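Long-range contacts in endo-beta-1,4-glucanase (Ampullaria crossean, PDB 5XBU), which probably hydrolyses internal beta-1,4-glucosidic bonds of cellulose, as a secreted endoglucanase of glycoside hydrolase family 45: residues A25-Y30 against P158-E163; V57-E62 against V108-P113; R63-G68 against K76-C81; L72-N77 against C178-S183; E118-I123 against E138-L143. All coordinates share one frame; numbering follows the deposited sequence. Where two conformers were deposited one is given.

Contact 1. Residues A25-Y30 against P158-E163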
# COMPACT_ATOMS: atom_id res chain seq x y z
N ALA A 25 7.54 -4.66 3.22
CA ALA A 25 6.78 -3.44 3.35
C ALA A 25 6.11 -3.43 4.71
O ALA A 25 5.75 -4.49 5.24
CB ALA A 25 5.70 -3.32 2.28
N SER A 26 5.94 -2.24 5.25
CA SER A 26 5.02 -2.05 6.35
C SER A 26 3.62 -1.79 5.82
O SER A 26 3.43 -1.42 4.65
CB SER A 26 5.49 -0.91 7.25
OG SER A 26 5.93 0.22 6.51
N THR A 27 2.63 -2.02 6.69
CA THR A 27 1.24 -1.76 6.37
C THR A 27 0.56 -1.09 7.54
O THR A 27 0.92 -1.29 8.70
CB THR A 27 0.47 -3.04 5.95
OG1 THR A 27 0.21 -3.87 7.09
CG2 THR A 27 1.15 -3.85 4.88
N THR A 28 -0.48 -0.31 7.22
CA THR A 28 -1.44 0.22 8.18
C THR A 28 -2.82 0.09 7.53
O THR A 28 -2.95 -0.38 6.39
CB THR A 28 -1.13 1.67 8.60
OG1 THR A 28 -0.95 2.49 7.45
CG2 THR A 28 0.10 1.78 9.50
N ARG A 29 -3.85 0.54 8.23
CA ARG A 29 -5.18 0.62 7.64
C ARG A 29 -5.68 2.05 7.77
O ARG A 29 -5.28 2.78 8.69
CB ARG A 29 -6.15 -0.39 8.27
CG ARG A 29 -6.20 -0.36 9.79
CD ARG A 29 -7.08 -1.48 10.34
NE ARG A 29 -6.62 -2.12 11.56
CZ ARG A 29 -7.39 -2.91 12.29
NH1 ARG A 29 -6.93 -3.49 13.39
NH2 ARG A 29 -8.65 -3.09 11.91
N TYR A 30 -6.53 2.45 6.83
CA TYR A 30 -7.08 3.78 6.84
C TYR A 30 -8.51 3.75 6.38
O TYR A 30 -8.96 2.81 5.72
CB TYR A 30 -6.28 4.74 5.99
CG TYR A 30 -6.52 4.72 4.49
CD1 TYR A 30 -6.07 3.69 3.69
CD2 TYR A 30 -7.21 5.78 3.87
CE1 TYR A 30 -6.25 3.72 2.32
CE2 TYR A 30 -7.41 5.80 2.48
CZ TYR A 30 -6.90 4.78 1.72
OH TYR A 30 -7.10 4.85 0.36
N PRO A 158 0.43 -5.73 9.78
CA PRO A 158 1.48 -6.75 9.63
C PRO A 158 2.62 -6.27 8.75
O PRO A 158 2.43 -5.53 7.77
CB PRO A 158 0.75 -7.91 8.96
CG PRO A 158 -0.38 -7.24 8.20
CD PRO A 158 -0.81 -6.15 9.12
N GLU A 159 3.80 -6.79 9.06
CA GLU A 159 4.93 -6.79 8.14
C GLU A 159 4.66 -7.78 7.02
O GLU A 159 4.17 -8.89 7.26
CB GLU A 159 6.17 -7.24 8.94
CG GLU A 159 7.48 -7.24 8.16
CD GLU A 159 8.62 -7.76 9.04
OE1 GLU A 159 9.58 -7.00 9.31
OE2 GLU A 159 8.54 -8.94 9.45
N VAL A 160 4.99 -7.39 5.78
CA VAL A 160 4.72 -8.25 4.63
C VAL A 160 5.93 -8.22 3.71
O VAL A 160 6.73 -7.29 3.72
CB VAL A 160 3.46 -7.79 3.85
CG1 VAL A 160 2.23 -7.79 4.77
CG2 VAL A 160 3.66 -6.39 3.26
N THR A 161 6.03 -9.24 2.86
CA THR A 161 6.80 -9.11 1.64
C THR A 161 5.86 -8.63 0.53
O THR A 161 4.65 -8.87 0.58
CB THR A 161 7.50 -10.40 1.22
OG1 THR A 161 6.56 -11.46 1.03
CG2 THR A 161 8.56 -10.81 2.26
N TRP A 162 6.42 -7.89 -0.44
CA TRP A 162 5.58 -7.27 -1.45
C TRP A 162 6.15 -7.51 -2.84
O TRP A 162 7.37 -7.55 -3.05
CB TRP A 162 5.40 -5.75 -1.19
CG TRP A 162 6.53 -4.87 -1.67
CD1 TRP A 162 7.74 -4.60 -1.09
CD2 TRP A 162 6.52 -4.13 -2.91
NE1 TRP A 162 8.47 -3.77 -1.89
CE2 TRP A 162 7.75 -3.47 -3.01
CE3 TRP A 162 5.58 -3.97 -3.93
CZ2 TRP A 162 8.06 -2.64 -4.07
CZ3 TRP A 162 5.88 -3.16 -4.97
CH2 TRP A 162 7.12 -2.50 -5.04
N GLU A 163 5.25 -7.66 -3.82
CA GLU A 163 5.67 -7.65 -5.21
C GLU A 163 4.52 -7.18 -6.07
O GLU A 163 3.36 -7.34 -5.71
CB GLU A 163 6.12 -9.01 -5.75
CG GLU A 163 5.05 -10.07 -5.59
CD GLU A 163 5.39 -11.42 -6.23
OE1 GLU A 163 4.71 -12.41 -5.93
OE2 GLU A 163 6.32 -11.47 -7.04
O HOH W 1 3.87 -2.92 9.31

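Contact 2. Residues V57-E62 against V108-P113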
# COMPACT_ATOMS: atom_id res chain seq x y z
N VAL A 57 -7.96 -2.49 -1.76
CA VAL A 57 -7.32 -1.36 -2.41
C VAL A 57 -6.40 -0.67 -1.39
O VAL A 57 -6.58 -0.78 -0.17
CB VAL A 57 -8.36 -0.40 -3.04
CG1 VAL A 57 -9.09 -1.12 -4.18
CG2 VAL A 57 -9.33 0.17 -2.01
N THR A 58 -5.40 0.02 -1.92
CA THR A 58 -4.36 0.59 -1.11
C THR A 58 -3.97 2.00 -1.58
O THR A 58 -4.08 2.35 -2.75
CB THR A 58 -3.13 -0.36 -1.07
OG1 THR A 58 -2.11 0.14 -0.21
CG2 THR A 58 -2.49 -0.62 -2.43
N ALA A 59 -3.45 2.74 -0.60
CA ALA A 59 -2.73 4.00 -0.78
C ALA A 59 -1.28 3.76 -0.39
O ALA A 59 -0.94 3.76 0.80
CB ALA A 59 -3.35 5.08 0.12
N PRO A 60 -0.39 3.54 -1.36
CA PRO A 60 1.03 3.38 -1.03
C PRO A 60 1.66 4.71 -0.69
O PRO A 60 1.23 5.78 -1.13
CB PRO A 60 1.65 2.81 -2.31
CG PRO A 60 0.49 2.34 -3.14
CD PRO A 60 -0.61 3.30 -2.80
N SER A 61 2.78 4.62 0.01
CA SER A 61 3.64 5.77 0.21
C SER A 61 3.97 6.45 -1.12
O SER A 61 4.15 5.81 -2.16
CB SER A 61 4.88 5.31 0.99
OG SER A 61 5.48 4.16 0.43
N GLU A 62 4.09 7.77 -1.02
CA GLU A 62 4.12 8.67 -2.17
C GLU A 62 5.16 8.31 -3.23
O GLU A 62 4.85 8.35 -4.42
CB GLU A 62 4.39 10.08 -1.63
CG GLU A 62 4.36 11.19 -2.66
CD GLU A 62 4.51 12.56 -2.03
OE1 GLU A 62 5.05 13.43 -2.74
OE2 GLU A 62 4.10 12.78 -0.87
N VAL A 108 -3.61 -0.39 -6.29
CA VAL A 108 -3.29 1.00 -5.97
C VAL A 108 -4.38 1.91 -6.52
O VAL A 108 -4.56 2.02 -7.74
CB VAL A 108 -1.94 1.39 -6.57
CG1 VAL A 108 -1.66 2.84 -6.32
CG2 VAL A 108 -0.83 0.46 -6.04
N THR A 109 -5.09 2.60 -5.62
CA THR A 109 -6.13 3.55 -6.01
C THR A 109 -5.98 4.90 -5.35
O THR A 109 -6.77 5.80 -5.64
CB THR A 109 -7.53 3.00 -5.75
OG1 THR A 109 -7.69 2.91 -4.33
CG2 THR A 109 -7.78 1.68 -6.41
N ASN A 110 -4.97 5.09 -4.50
CA ASN A 110 -4.83 6.32 -3.75
C ASN A 110 -3.37 6.43 -3.35
O ASN A 110 -2.58 5.53 -3.61
CB ASN A 110 -5.83 6.30 -2.59
CG ASN A 110 -6.00 7.62 -1.89
OD1 ASN A 110 -5.67 8.68 -2.41
ND2 ASN A 110 -6.55 7.57 -0.69
N ALA A 111 -3.02 7.56 -2.72
CA ALA A 111 -1.66 7.83 -2.27
C ALA A 111 -1.63 8.13 -0.78
O ALA A 111 -2.56 8.75 -0.25
CB ALA A 111 -1.10 9.04 -3.01
N CYS A 112 -0.53 7.73 -0.15
CA CYS A 112 -0.20 8.10 1.22
C CYS A 112 0.91 9.15 1.13
O CYS A 112 2.09 8.80 0.97
CB CYS A 112 0.28 6.87 2.01
SG CYS A 112 0.69 7.22 3.76
N PRO A 113 0.58 10.45 1.15
CA PRO A 113 1.63 11.46 0.95
C PRO A 113 2.59 11.50 2.13
O PRO A 113 2.23 11.21 3.27
CB PRO A 113 0.87 12.79 0.86
CG PRO A 113 -0.55 12.44 0.64
CD PRO A 113 -0.76 11.07 1.23

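Contact 3. Residues R63-G68 against K76-C81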
# COMPACT_ATOMS: atom_id res chain seq x y z
N ARG A 63 6.40 8.03 -2.83
CA ARG A 63 7.43 7.83 -3.84
C ARG A 63 7.23 6.54 -4.62
O ARG A 63 7.62 6.48 -5.79
CB ARG A 63 8.82 7.93 -3.22
CG ARG A 63 9.17 9.34 -2.77
CD ARG A 63 9.49 10.31 -3.95
NE ARG A 63 9.72 11.66 -3.41
CZ ARG A 63 8.76 12.53 -3.12
NH1 ARG A 63 7.52 12.29 -3.51
NH2 ARG A 63 9.06 13.61 -2.42
N TYR A 64 6.61 5.50 -4.05
CA TYR A 64 6.19 4.37 -4.87
C TYR A 64 4.98 4.75 -5.72
O TYR A 64 4.93 4.45 -6.92
CB TYR A 64 5.91 3.11 -4.04
CG TYR A 64 5.35 2.01 -4.89
CD1 TYR A 64 6.13 1.37 -5.85
CD2 TYR A 64 4.02 1.65 -4.79
CE1 TYR A 64 5.60 0.41 -6.68
CE2 TYR A 64 3.48 0.71 -5.62
CZ TYR A 64 4.25 0.08 -6.57
OH TYR A 64 3.65 -0.85 -7.37
N PHE A 65 3.98 5.39 -5.10
CA PHE A 65 2.78 5.80 -5.82
C PHE A 65 3.10 6.47 -7.14
O PHE A 65 2.45 6.18 -8.15
CB PHE A 65 1.97 6.74 -4.93
CG PHE A 65 0.78 7.32 -5.60
CD1 PHE A 65 -0.38 6.59 -5.71
CD2 PHE A 65 0.80 8.61 -6.12
CE1 PHE A 65 -1.50 7.13 -6.32
CE2 PHE A 65 -0.31 9.15 -6.72
CZ PHE A 65 -1.47 8.40 -6.84
N ASP A 66 4.07 7.39 -7.14
CA ASP A 66 4.43 8.13 -8.35
C ASP A 66 5.80 7.78 -8.87
O ASP A 66 6.41 8.60 -9.58
CB ASP A 66 4.30 9.64 -8.16
CG ASP A 66 4.24 10.38 -9.50
OD1 ASP A 66 3.69 9.81 -10.48
OD2 ASP A 66 4.76 11.51 -9.54
N ASP A 67 6.31 6.59 -8.58
CA ASP A 67 7.58 6.11 -9.15
C ASP A 67 8.69 7.15 -9.08
O ASP A 67 9.35 7.47 -10.08
CB ASP A 67 7.39 5.61 -10.59
CG ASP A 67 8.64 4.95 -11.15
OD1 ASP A 67 9.36 4.28 -10.38
OD2 ASP A 67 8.88 5.08 -12.36
N GLY A 68 8.90 7.71 -7.88
CA GLY A 68 9.93 8.70 -7.62
C GLY A 68 9.49 10.14 -7.68
O GLY A 68 10.19 11.02 -7.17
N LYS A 76 2.13 7.52 -11.31
CA LYS A 76 2.54 6.52 -12.27
C LYS A 76 2.02 5.14 -11.94
O LYS A 76 1.69 4.38 -12.84
CB LYS A 76 4.07 6.49 -12.38
CG LYS A 76 4.70 7.76 -12.90
CD LYS A 76 4.48 7.95 -14.36
CE LYS A 76 5.24 9.17 -14.77
NZ LYS A 76 6.60 9.12 -14.18
N ASN A 77 1.98 4.78 -10.65
CA ASN A 77 1.60 3.43 -10.26
C ASN A 77 0.13 3.28 -9.87
O ASN A 77 -0.26 2.22 -9.37
CB ASN A 77 2.56 2.88 -9.22
CG ASN A 77 3.89 2.49 -9.85
OD1 ASN A 77 3.93 2.00 -10.99
ND2 ASN A 77 4.99 2.72 -9.12
N CYS A 78 -0.71 4.26 -10.21
CA CYS A 78 -2.15 4.05 -10.12
C CYS A 78 -2.53 2.82 -10.93
O CYS A 78 -2.09 2.64 -12.07
CB CYS A 78 -2.91 5.26 -10.66
SG CYS A 78 -3.07 6.63 -9.55
N GLY A 79 -3.41 1.99 -10.35
CA GLY A 79 -3.90 0.83 -11.02
C GLY A 79 -2.99 -0.37 -11.02
O GLY A 79 -3.40 -1.44 -11.50
N LYS A 80 -1.79 -0.25 -10.46
CA LYS A 80 -0.95 -1.44 -10.26
C LYS A 80 -1.53 -2.27 -9.14
O LYS A 80 -2.20 -1.76 -8.25
CB LYS A 80 0.49 -1.05 -9.87
CG LYS A 80 1.27 -0.31 -10.93
CD LYS A 80 1.62 -1.26 -12.06
CE LYS A 80 2.67 -0.65 -12.99
NZ LYS A 80 4.04 -0.52 -12.35
N CYS A 81 -1.24 -3.56 -9.17
CA CYS A 81 -1.58 -4.45 -8.07
C CYS A 81 -0.32 -4.99 -7.42
O CYS A 81 0.71 -5.22 -8.06
CB CYS A 81 -2.46 -5.61 -8.55
SG CYS A 81 -4.16 -5.05 -8.89
O HOH W 2 7.61 9.70 -11.91
O HOH W 3 7.91 2.24 -9.37

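Contact 4. Residues L72-N77 against C178-S183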
# COMPACT_ATOMS: atom_id res chain seq x y z
N LEU A 72 0.42 13.71 -6.87
CA LEU A 72 -0.60 13.08 -6.05
C LEU A 72 -1.93 12.95 -6.78
O LEU A 72 -2.95 12.70 -6.15
CB LEU A 72 -0.75 13.84 -4.73
CG LEU A 72 0.46 13.75 -3.79
CD1 LEU A 72 0.18 14.65 -2.60
CD2 LEU A 72 0.79 12.33 -3.33
N TRP A 73 -1.94 13.14 -8.10
CA TRP A 73 -3.09 12.88 -8.95
C TRP A 73 -2.58 12.07 -10.13
O TRP A 73 -1.63 12.49 -10.81
CB TRP A 73 -3.71 14.20 -9.43
CG TRP A 73 -4.81 14.02 -10.43
CD1 TRP A 73 -4.76 14.31 -11.76
CD2 TRP A 73 -6.12 13.51 -10.18
NE1 TRP A 73 -5.95 14.02 -12.36
CE2 TRP A 73 -6.81 13.53 -11.41
CE3 TRP A 73 -6.79 13.05 -9.04
CZ2 TRP A 73 -8.12 13.09 -11.52
CZ3 TRP A 73 -8.08 12.62 -9.15
CH2 TRP A 73 -8.74 12.65 -10.38
N CYS A 74 -3.15 10.90 -10.35
CA CYS A 74 -2.73 10.03 -11.44
C CYS A 74 -1.23 9.74 -11.36
O CYS A 74 -0.47 9.90 -12.31
CB CYS A 74 -3.13 10.55 -12.82
SG CYS A 74 -4.90 10.89 -13.02
N GLY A 75 -0.81 9.28 -10.19
CA GLY A 75 0.54 8.79 -10.03
C GLY A 75 0.84 7.67 -11.00
O GLY A 75 -0.06 6.93 -11.43
N LYS A 76 2.13 7.52 -11.31
CA LYS A 76 2.54 6.52 -12.27
C LYS A 76 2.02 5.14 -11.94
O LYS A 76 1.69 4.38 -12.84
CB LYS A 76 4.07 6.49 -12.38
CG LYS A 76 4.70 7.76 -12.90
CD LYS A 76 4.48 7.95 -14.36
CE LYS A 76 5.24 9.17 -14.77
NZ LYS A 76 6.60 9.12 -14.18
N ASN A 77 1.98 4.78 -10.65
CA ASN A 77 1.60 3.43 -10.26
C ASN A 77 0.13 3.28 -9.87
O ASN A 77 -0.26 2.22 -9.37
CB ASN A 77 2.56 2.88 -9.22
CG ASN A 77 3.89 2.49 -9.85
OD1 ASN A 77 3.93 2.00 -10.99
ND2 ASN A 77 4.99 2.72 -9.12
N CYS A 178 -11.75 4.39 -13.44
CA CYS A 178 -11.07 5.49 -12.77
C CYS A 178 -10.58 6.51 -13.79
O CYS A 178 -10.15 6.18 -14.89
CB CYS A 178 -9.88 4.98 -11.97
SG CYS A 178 -10.37 3.69 -10.76
N GLU A 179 -10.60 7.77 -13.37
CA GLU A 179 -10.25 8.84 -14.31
C GLU A 179 -8.80 8.75 -14.75
O GLU A 179 -8.46 9.18 -15.87
CB GLU A 179 -10.55 10.19 -13.67
CG GLU A 179 -10.44 11.33 -14.65
CD GLU A 179 -10.88 12.65 -14.06
OE1 GLU A 179 -11.42 12.68 -12.93
OE2 GLU A 179 -10.69 13.66 -14.74
N CYS A 180 -7.94 8.19 -13.92
CA CYS A 180 -6.52 8.09 -14.27
C CYS A 180 -6.21 6.95 -15.23
O CYS A 180 -5.07 6.83 -15.68
CB CYS A 180 -5.68 7.99 -12.98
SG CYS A 180 -5.83 9.44 -11.97
N HIS A 181 -7.17 6.07 -15.51
CA HIS A 181 -6.94 5.02 -16.49
C HIS A 181 -6.61 5.65 -17.83
O HIS A 181 -7.34 6.52 -18.32
CB HIS A 181 -8.16 4.09 -16.52
CG HIS A 181 -8.04 2.98 -17.52
ND1 HIS A 181 -8.73 2.96 -18.71
CD2 HIS A 181 -7.33 1.82 -17.49
CE1 HIS A 181 -8.44 1.87 -19.37
NE2 HIS A 181 -7.59 1.15 -18.66
N ASN A 182 -5.45 5.29 -18.40
CA ASN A 182 -4.94 5.86 -19.66
C ASN A 182 -4.56 7.34 -19.53
O ASN A 182 -4.81 8.13 -20.45
CB ASN A 182 -5.88 5.65 -20.84
CG ASN A 182 -6.16 4.19 -21.13
OD1 ASN A 182 -5.36 3.31 -20.83
ND2 ASN A 182 -7.31 3.93 -21.73
N SER A 183 -3.96 7.73 -18.42
CA SER A 183 -3.59 9.14 -18.24
C SER A 183 -2.16 9.41 -18.70
O SER A 183 -1.84 10.53 -19.10
CB SER A 183 -3.78 9.57 -16.79
OG SER A 183 -3.09 8.70 -15.90
O HOH W 4 -0.21 9.22 -14.95
O HOH W 5 -2.02 7.27 -13.48

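Contact 5. Residues E118-I123 against E138-L143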
# COMPACT_ATOMS: atom_id res chain seq x y z
N GLU A 118 4.56 11.03 8.26
CA GLU A 118 6.01 10.88 8.32
C GLU A 118 6.43 9.48 8.72
O GLU A 118 7.32 8.89 8.09
CB GLU A 118 6.62 11.89 9.29
CG GLU A 118 8.14 11.70 9.55
CD GLU A 118 9.05 11.84 8.33
OE1 GLU A 118 8.67 12.40 7.28
OE2 GLU A 118 10.23 11.46 8.46
N GLU A 119 5.85 8.95 9.80
CA GLU A 119 6.35 7.70 10.38
C GLU A 119 6.39 6.58 9.35
O GLU A 119 7.37 5.82 9.28
CB GLU A 119 5.45 7.30 11.55
CG GLU A 119 5.80 5.94 12.13
CD GLU A 119 5.10 5.61 13.43
OE1 GLU A 119 5.45 4.56 14.00
OE2 GLU A 119 4.22 6.37 13.89
N TRP A 120 5.29 6.40 8.62
CA TRP A 120 5.12 5.26 7.73
C TRP A 120 5.41 5.59 6.28
O TRP A 120 5.94 4.75 5.55
CB TRP A 120 3.70 4.69 7.85
CG TRP A 120 3.35 4.20 9.21
CD1 TRP A 120 2.52 4.81 10.11
CD2 TRP A 120 3.81 2.99 9.84
NE1 TRP A 120 2.43 4.06 11.25
CE2 TRP A 120 3.20 2.94 11.11
CE3 TRP A 120 4.64 1.93 9.46
CZ2 TRP A 120 3.40 1.88 11.99
CZ3 TRP A 120 4.85 0.88 10.34
CH2 TRP A 120 4.23 0.87 11.59
N CYS A 121 5.03 6.78 5.81
CA CYS A 121 5.13 7.12 4.39
C CYS A 121 6.24 8.10 4.08
O CYS A 121 6.44 8.42 2.91
CB CYS A 121 3.78 7.64 3.88
SG CYS A 121 2.54 6.32 4.08
N GLY A 122 6.99 8.54 5.10
CA GLY A 122 8.14 9.41 4.91
C GLY A 122 9.34 8.63 4.42
O GLY A 122 10.21 8.19 5.19
N ILE A 123 9.33 8.40 3.11
CA ILE A 123 10.33 7.63 2.40
C ILE A 123 10.75 8.51 1.23
O ILE A 123 9.91 8.86 0.40
CB ILE A 123 9.81 6.26 1.91
CG1 ILE A 123 9.10 5.52 3.06
CG2 ILE A 123 10.97 5.46 1.35
CD1 ILE A 123 8.50 4.20 2.65
N GLU A 138 11.25 -0.09 2.64
CA GLU A 138 11.38 0.71 1.41
C GLU A 138 10.06 1.24 0.87
O GLU A 138 10.09 2.07 -0.04
CB GLU A 138 12.09 -0.07 0.31
CG GLU A 138 11.29 -1.21 -0.24
CD GLU A 138 11.88 -1.87 -1.46
OE1 GLU A 138 13.06 -1.59 -1.80
OE2 GLU A 138 11.14 -2.65 -2.11
N VAL A 139 8.94 0.72 1.34
CA VAL A 139 7.63 1.12 0.87
C VAL A 139 6.64 0.80 1.98
O VAL A 139 6.87 -0.08 2.82
CB VAL A 139 7.26 0.40 -0.45
CG1 VAL A 139 7.06 -1.07 -0.27
CG2 VAL A 139 6.08 1.06 -1.15
N HIS A 140 5.53 1.54 1.98
CA HIS A 140 4.44 1.36 2.92
C HIS A 140 3.14 1.24 2.13
O HIS A 140 2.92 1.99 1.18
CB HIS A 140 4.35 2.54 3.86
CG HIS A 140 3.35 2.34 4.93
ND1 HIS A 140 3.63 1.56 6.03
CD2 HIS A 140 2.07 2.77 5.05
CE1 HIS A 140 2.55 1.52 6.78
NE2 HIS A 140 1.59 2.25 6.22
N PHE A 141 2.26 0.34 2.57
CA PHE A 141 0.92 0.20 1.99
C PHE A 141 -0.13 0.51 3.06
O PHE A 141 -0.27 -0.24 4.02
CB PHE A 141 0.70 -1.17 1.36
CG PHE A 141 1.62 -1.39 0.20
CD1 PHE A 141 1.38 -0.75 -1.02
CD2 PHE A 141 2.76 -2.18 0.31
CE1 PHE A 141 2.24 -0.90 -2.08
CE2 PHE A 141 3.62 -2.33 -0.76
CZ PHE A 141 3.38 -1.70 -1.95
N ASP A 142 -0.88 1.60 2.86
CA ASP A 142 -2.01 1.91 3.71
C ASP A 142 -3.22 1.22 3.09
O ASP A 142 -3.52 1.42 1.92
CB ASP A 142 -2.20 3.42 3.80
CG ASP A 142 -2.80 3.88 5.12
OD1 ASP A 142 -3.14 3.03 5.96
OD2 ASP A 142 -2.93 5.11 5.26
N LEU A 143 -3.90 0.39 3.86
CA LEU A 143 -4.92 -0.50 3.31
C LEU A 143 -6.31 0.03 3.65
O LEU A 143 -6.64 0.24 4.82
CB LEU A 143 -4.75 -1.92 3.87
CG LEU A 143 -3.31 -2.49 3.72
CD1 LEU A 143 -3.26 -3.86 4.32
CD2 LEU A 143 -2.86 -2.51 2.27

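Contact 1. Residues A25-Y30 against P158-E163
Ala25 is tied to Val160 by two reciprocal backbone hydrogen bonds, one from Ala25 N to Val160 O (2.8 Å) and one from Val160 N to Ala25 O (3.0 Å), which make the residues an antiparallel hydrogen-bonded pair. Both side chains fall on one face of the sheet. There Ala25 CB packs 3.8 Å from Val160 CG2, and Trp162 CD1 reaches the same methyl from further along its strand. Ser26 turns its side chain away from 158-163; its hydroxyl bonds instead to His140 ND1 and Asn133. Thr27 points back across. Its OG1, set between the backbone N and the carbonyl carbon (chi1 73°), donates a 2.9 Å hydrogen bond to Pro158 O, lying in the carbonyl plane on a lone pair. The threonine and proline side chains cross at about a right angle, with Pro158 CD 3.2 Å from Thr27 OG1. The other branch is apolar: Thr27 CG2 lies 3.9 Å from Val160 CG2. Water 1 accepts from Thr27 N at 3.0 Å and makes only a weak bond to Pro158 O. The axes of 25-30 and 160-163 stand 106° apart, and backbone pairing is confined to one residue pair; so steep a crossing is consistent with the small, strongly curled double-psi beta barrel of this family. From Ser26 onward strand 22-30 pairs in parallel with strand 140-144, through backbone bonds of Ser26, Thr28 and Tyr30, whereas strand 160-165 pairs with 81-86, whose Leu84 touches both Val160 and Trp162.

Contact 2. Residues V57-E62 against V108-P113
Thr58 O is gripped by two successive amides of the facing loop: Thr109 N donates a hydrogen bond of 3.1 Å, nearly along the C=O axis, and Asn110 N adds a weak one of 3.4 Å. Further on, Cys112 N donates to Pro60 O at 2.8 Å from well above the carbonyl plane. The parallel pairing of Thr58 with Val108 and the single bridge of Ser61 with Cys112 are out of step by one residue. In the gap Asn110 O is buried with no hydrogen-bond partner; it receives a CA-H...O contact from Ala59 CA at 3.2 Å. The Pro60 ring lies against both methyls of Val108, its CG 3.7 Å from Val108 CG2 and its CD 3.7 Å from Val108 CG1. At the start of the pairing Val57 and Thr109 cross at about a right angle, with Val57 CB 3.6 Å from Thr109 OG1, a hydroxyl that bonds to Asn52. Glu62 OE2 comes up to Pro113 CA while bonding to Ile114 N. Strand 57-60 lies between strand 104-108, parallel to it, and antiparallel strand 140-144 in the barrel sheet, and the loop after Val108 follows it toward helix 62-65, whose Phe65 packs on Val108 and Ala111.

Contact 3. Residues R63-G68 against K76-C81
Lys76 N donates a 2.9 Å hydrogen bond to Asp66 OD1, on the anti lone pair, just where a Schellman motif with Asp67 as its C-prime residue ends helix 62-65. Lys76 CG rests near the same Asp66 OD1. In the conformer given, one of two, Lys76 NZ does not touch that carboxylate but reaches Asp66 O through water 2, a link that is therefore tentative. Asn77 has the largest share of the contact. Its backbone N bonds to Phe65 O at 2.9 Å. With CG anti to its own carbonyl carbon (chi1 -74°), the side chain turns back on the helix end, and ND2 donates to Tyr64 O at 2.8 Å. Tyr64 O also accepts from Asp67 N in the Schellman motif, so one carbonyl serves both the cap and the returning loop. The same ND2 lies 3.4 Å above one face of the Tyr64 ring, offset toward its rim, with amide and ring planes 26° apart, and it bonds through water 3 to Asp67 OD1, which also forms a salt bridge with Lys126. Cys78, in disulfide linkage with Cys38, sets its SG obliquely against the Phe65 ring, 3.6 Å from Phe65 CZ. A type II beta turn from Asn77 to Lys80 then bends the chain toward strand 81-86. Lys80 CB passes by Tyr64 OH, and Glu164 takes both the tyrosine hydroxyl and, in a salt bridge, the lysine amine. Folding back across the turn, Lys80 NZ also donates to Asn77 OD1 at 2.9 Å, from above the plane of that side-chain carbonyl.

Contact 4. Residues L72-N77 against C178-S183
A disulfide between Cys74 and Cys180 makes this a covalent surface contact, joining the loop between helix 62-65 and strand 81-86 to the C-terminal tail that follows helix 169-175. No direct hydrogen bond spans the two segments. The sulfurs are 2.0 Å apart, Cys74 SG to Cys180 SG, with a bridge torsion of -76°. Trp73 lies over the bridge: Cys180 SG stands 4.3 Å from the centroid of its six-membered ring, almost on the normal, in a sulfur-aromatic contact, and Cys74 SG lies over the same face nearer the rim. Trp73 CG is anti to the backbone N (chi1 174°), which starts the indole toward the bridge. Glu179 comes to the edge of the indole, OE1 3.6 Å from Trp73 CZ2, its carboxylate nearly perpendicular to the ring. On the other flank Ser183 OG lies 3.6 Å from Cys74 CB and donates a 2.7 Å bond to Cys180 O. The hydroxyl accepts in turn from two waters: water 4, which also donates to Cys74 O at 2.7 Å, and water 5, which donates to Gly75 O. Two beta turns, type I from Cys178 and type II from Cys180, curl the tail around its half-cystine. With Cys178 linked to Cys40 nearby, the tail is stapled twice, an arrangement typical of small disulfide-rich secreted proteins.

Contact 5. Residues E118-I123 against E138-L143
Trp120 covers His140 where the short helix 118-121 packs against strand 140-144 of the double-psi beta barrel. No hydrogen bond crosses between the segments, yet this part is tight. Trp120 CB sits 3.5 Å from the centroid of the imidazole, only 6° off its normal, in a CH-pi contact over the ring centre. The indole continues past the imidazole at an oblique 33° between planes, bringing Trp120 CE3 to 3.4 Å from His140 CE1. The backbone joins in: Trp120 O, which also accepts from Asn133, touches His140 CB at 3.2 Å. Hydrogen bonds of His140 ND1 to Ser26 and of its NE2 to Thr28 fix the ring's rotation. Cys121 SG, disulfide-bonded to Cys112, leans on it obliquely, 3.7 Å from His140 CD2. Toward solvent the contact thins: Trp120 remains partly exposed, and the far end of its indole leads away from the strand. The other end, although buried, is also looser, with a single aliphatic side chain meeting backbone atoms. Here Ile123 CG2 lies 3.8 Å from Glu138 O, and Ile123 CD1 ends 3.7 Å from Val139 CA.

Overall arrangement
Contacts 1, 2 and 5 lie on one curled mixed sheet, their centres 9 to 12 Å apart, with strand 140-144 between strands 22-30 and 57-60. Contact 5 therefore touches both others, through bonds of Ser26 and Thr28 to contact 1 and through the Cys112-Cys121 disulfide to contact 2. Contact 3 is nested within the loop closed by contact 2, about 8 Å away between centres, and contact 4 continues outward from it, sharing Lys76 and Asn77. Contact 1 closes a long loop that holds contacts 2, 3 and 5, while contact 4 crosses it and brings in the C-terminal tail. Barrel pairing thus passes into disulfide-linked loops toward the surface.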